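Ethyl tert-butyl ether degradation EthD protein (Ralstonia eutropha JMP134, PDB 3BF4) is of unknown function but belongs to the EthD family, to which an oxidoreductase role is tentatively assigned. Local coordinates at residues A38-C41 / D42-P46. The protein carries 3 engineered substitutions. Numbering follows the deposited sequence.
Sequences AYYC and DRHMP. With EDO (1,2-ethanediol), chain C.
Helix 37-52 contains a wider pi-type turn near its start, where Arg-43 lies against one face of the Tyr-39 ring and Tyr-40, His-44 and Met-45 gather round a bound 1,2-ethanediol. Tyr-39 O marks the widening: it accepts from Arg-43 N (2.8 Å) and from His-44 N (2.9 Å), which arrive from opposite faces of the carbonyl plane. Met-45 N then bonds to Tyr-40 O, five residues back, at 3.0 Å. Arg-43 CB lies 3.7 Å from the centroid of the Tyr-39 ring, almost on its normal, a CH-pi contact; the chain, bent at chi2 and chi3, sets one guanidinium face against Tyr-39 CE2, the planes 41° apart. In this ferredoxin-like fold the helix packs on a four-stranded antiparallel sheet, Tyr-40 and Met-45 touching Val-61 and Cys-80. With CG anti to the backbone N (chi1 -176° in both), Tyr-40 and His-44 meet rim to rim, centroids 5.9 Å apart and planes at 18°. Met-45 SE approaches the Tyr-40 ring obliquely, 4.4 Å from its centroid, a Met-aromatic contact. Asp-104 hydrogen-bonds His-44 ND1 through OD2 and Tyr-39 OH through OD1, which should restrain both rings. The diol, probably from the crystallisation liquor, hydrogen-bonds Tyr-40 OH through O1 (2.8 Å), donates weakly from O2 to His-44 NE2 (3.2 Å) and also bonds Tyr-27 OH.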
ATOM      1  N   ALA A  38      17.096  -8.124  -2.497  1.00 54.48           N
ATOM      2  CA  ALA A  38      17.914  -7.709  -3.656  1.00 54.59           C
ATOM      3  C   ALA A  38      17.374  -8.301  -4.957  1.00 54.77           C
ATOM      4  O   ALA A  38      17.176  -7.576  -5.925  1.00 56.13           O
ATOM      5  CB  ALA A  38      19.403  -8.101  -3.469  1.00 52.79           C
ATOM      6  N   TYR A  39      17.141  -9.615  -4.973  1.00 54.26           N
ATOM      7  CA  TYR A  39      16.583 -10.304  -6.153  1.00 54.37           C
ATOM      8  C   TYR A  39      15.200  -9.729  -6.479  1.00 54.72           C
ATOM      9  O   TYR A  39      14.889  -9.435  -7.630  1.00 55.24           O
ATOM     10  CB  TYR A  39      16.467 -11.824  -5.910  1.00 55.17           C
ATOM     11  CG  TYR A  39      16.080 -12.626  -7.143  1.00 55.59           C
ATOM     12  CD1 TYR A  39      14.736 -12.692  -7.578  1.00 56.28           C
ATOM     13  CD2 TYR A  39      17.048 -13.324  -7.884  1.00 56.64           C
ATOM     14  CE1 TYR A  39      14.375 -13.421  -8.709  1.00 56.12           C
ATOM     15  CE2 TYR A  39      16.688 -14.069  -9.036  1.00 57.43           C
ATOM     16  CZ  TYR A  39      15.350 -14.106  -9.437  1.00 56.83           C
ATOM     17  OH  TYR A  39      14.964 -14.816 -10.549  1.00 56.96           O
ATOM     18  N   TYR A  40      14.383  -9.587  -5.445  1.00 54.28           N
ATOM     19  CA  TYR A  40      13.038  -9.043  -5.581  1.00 56.21           C
ATOM     20  C   TYR A  40      13.025  -7.695  -6.302  1.00 56.43           C
ATOM     21  O   TYR A  40      12.324  -7.520  -7.291  1.00 55.96           O
ATOM     22  CB  TYR A  40      12.392  -8.907  -4.199  1.00 55.05           C
ATOM     23  CG  TYR A  40      10.969  -8.454  -4.232  1.00 54.90           C
ATOM     24  CD1 TYR A  40      10.016  -9.160  -4.980  1.00 53.14           C
ATOM     25  CD2 TYR A  40      10.539  -7.355  -3.479  1.00 56.42           C
ATOM     26  CE1 TYR A  40       8.676  -8.776  -5.003  1.00 52.73           C
ATOM     27  CE2 TYR A  40       9.178  -6.961  -3.492  1.00 56.35           C
ATOM     28  CZ  TYR A  40       8.262  -7.677  -4.255  1.00 56.65           C
ATOM     29  OH  TYR A  40       6.953  -7.288  -4.283  1.00 57.24           O
ATOM     30  N   CYS A  41      13.862  -6.791  -5.824  1.00 58.97           N
ATOM     31  CA  CYS A  41      13.960  -5.444  -6.360  1.00 58.34           C
ATOM     32  C   CYS A  41      14.643  -5.286  -7.730  1.00 56.68           C
ATOM     33  O   CYS A  41      14.113  -4.571  -8.572  1.00 55.20           O
ATOM     34  CB  CYS A  41      14.712  -4.577  -5.354  1.00 60.48           C
ATOM     35  SG  CYS A  41      14.904  -2.886  -5.846  1.00 68.13           S
ATOM     36  N   ASP A  42      15.811  -5.910  -7.918  1.00 56.33           N
ATOM     37  CA  ASP A  42      16.584  -5.749  -9.184  0.50 57.38           C
ATOM     38  C   ASP A  42      16.317  -6.807 -10.258  1.00 56.46           C
ATOM     39  O   ASP A  42      16.629  -6.547 -11.422  1.00 56.86           O
ATOM     40  CB  ASP A  42      18.124  -5.454  -9.036  0.50 57.48           C
ATOM     41  CG  ASP A  42      18.658  -5.541  -7.606  0.50 59.04           C
ATOM     42  OD1 ASP A  42      18.096  -4.848  -6.732  0.50 63.66           O
ATOM     43  OD2 ASP A  42      19.675  -6.239  -7.364  0.50 57.93           O
ATOM     44  N   ARG A  43      15.729  -7.960  -9.905  1.00 56.85           N
ATOM     45  CA  ARG A  43      15.441  -9.037 -10.892  1.00 57.81           C
ATOM     46  C   ARG A  43      13.953  -9.254 -11.118  1.00 56.18           C
ATOM     47  O   ARG A  43      13.472  -9.144 -12.243  1.00 55.81           O
ATOM     48  CB  ARG A  43      16.077 -10.373 -10.466  1.00 59.23           C
ATOM     49  CG  ARG A  43      17.595 -10.340 -10.220  1.00 64.94           C
ATOM     50  CD  ARG A  43      18.374 -10.430 -11.498  1.00 73.77           C
ATOM     51  NE  ARG A  43      18.345 -11.796 -12.046  1.00 80.12           N
ATOM     52  CZ  ARG A  43      19.209 -12.788 -11.769  1.00 79.15           C
ATOM     53  NH1 ARG A  43      20.238 -12.629 -10.918  1.00 79.94           N
ATOM     54  NH2 ARG A  43      19.042 -13.979 -12.359  1.00 76.35           N
ATOM     55  N   HIS A  44      13.217  -9.532 -10.045  1.00 56.26           N
ATOM     56  CA  HIS A  44      11.798  -9.842 -10.170  1.00 55.18           C
ATOM     57  C   HIS A  44      10.919  -8.662 -10.634  1.00 56.12           C
ATOM     58  O   HIS A  44      10.221  -8.797 -11.640  1.00 58.48           O
ATOM     59  CB  HIS A  44      11.253 -10.454  -8.882  1.00 54.97           C
ATOM     60  CG  HIS A  44       9.820 -10.883  -8.979  1.00 54.23           C
ATOM     61  ND1 HIS A  44       9.426 -12.026  -9.643  1.00 53.32           N
ATOM     62  CD2 HIS A  44       8.695 -10.330  -8.481  1.00 54.23           C
ATOM     63  CE1 HIS A  44       8.117 -12.153  -9.550  1.00 53.17           C
ATOM     64  NE2 HIS A  44       7.650 -11.136  -8.854  1.00 52.65           N
HETATM   65  N   MSE A  45      10.962  -7.536  -9.922  1.00 55.52           N
HETATM   66  CA  MSE A  45      10.105  -6.368 -10.241  1.00 54.91           C
HETATM   67  C   MSE A  45      10.287  -5.785 -11.658  1.00 54.59           C
HETATM   68  O   MSE A  45       9.288  -5.459 -12.300  1.00 54.61           O
HETATM   69  CB  MSE A  45      10.227  -5.261  -9.186  1.00 55.08           C
HETATM   70  CG  MSE A  45       9.721  -5.622  -7.784  1.00 56.60           C
HETATM   71 SE   MSE A  45       7.841  -6.011  -7.747  0.75 58.23          SE
HETATM   72  CE  MSE A  45       7.172  -4.260  -8.325  1.00 55.00           C
ATOM     73  N   PRO A  46      11.540  -5.620 -12.131  1.00 54.53           N
ATOM     74  CA  PRO A  46      11.745  -5.191 -13.511  1.00 54.50           C
ATOM     75  C   PRO A  46      11.195  -6.200 -14.541  1.00 54.64           C
ATOM     76  O   PRO A  46      10.696  -5.781 -15.598  1.00 55.26           O
ATOM     77  CB  PRO A  46      13.275  -5.056 -13.601  1.00 56.17           C
ATOM     78  CG  PRO A  46      13.670  -4.774 -12.191  1.00 56.71           C
ATOM     79  CD  PRO A  46      12.834  -5.723 -11.439  1.00 54.60           C
TER
HETATM   80  C1  EDO C 109       5.495  -8.867  -7.263  1.00 52.25           C
HETATM   81  O1  EDO C 109       5.460  -9.110  -5.843  1.00 48.24           O
HETATM   82  C2  EDO C 109       4.790  -9.957  -8.075  1.00 47.90           C
HETATM   83  O2  EDO C 109       4.810 -11.215  -7.391  1.00 50.81           O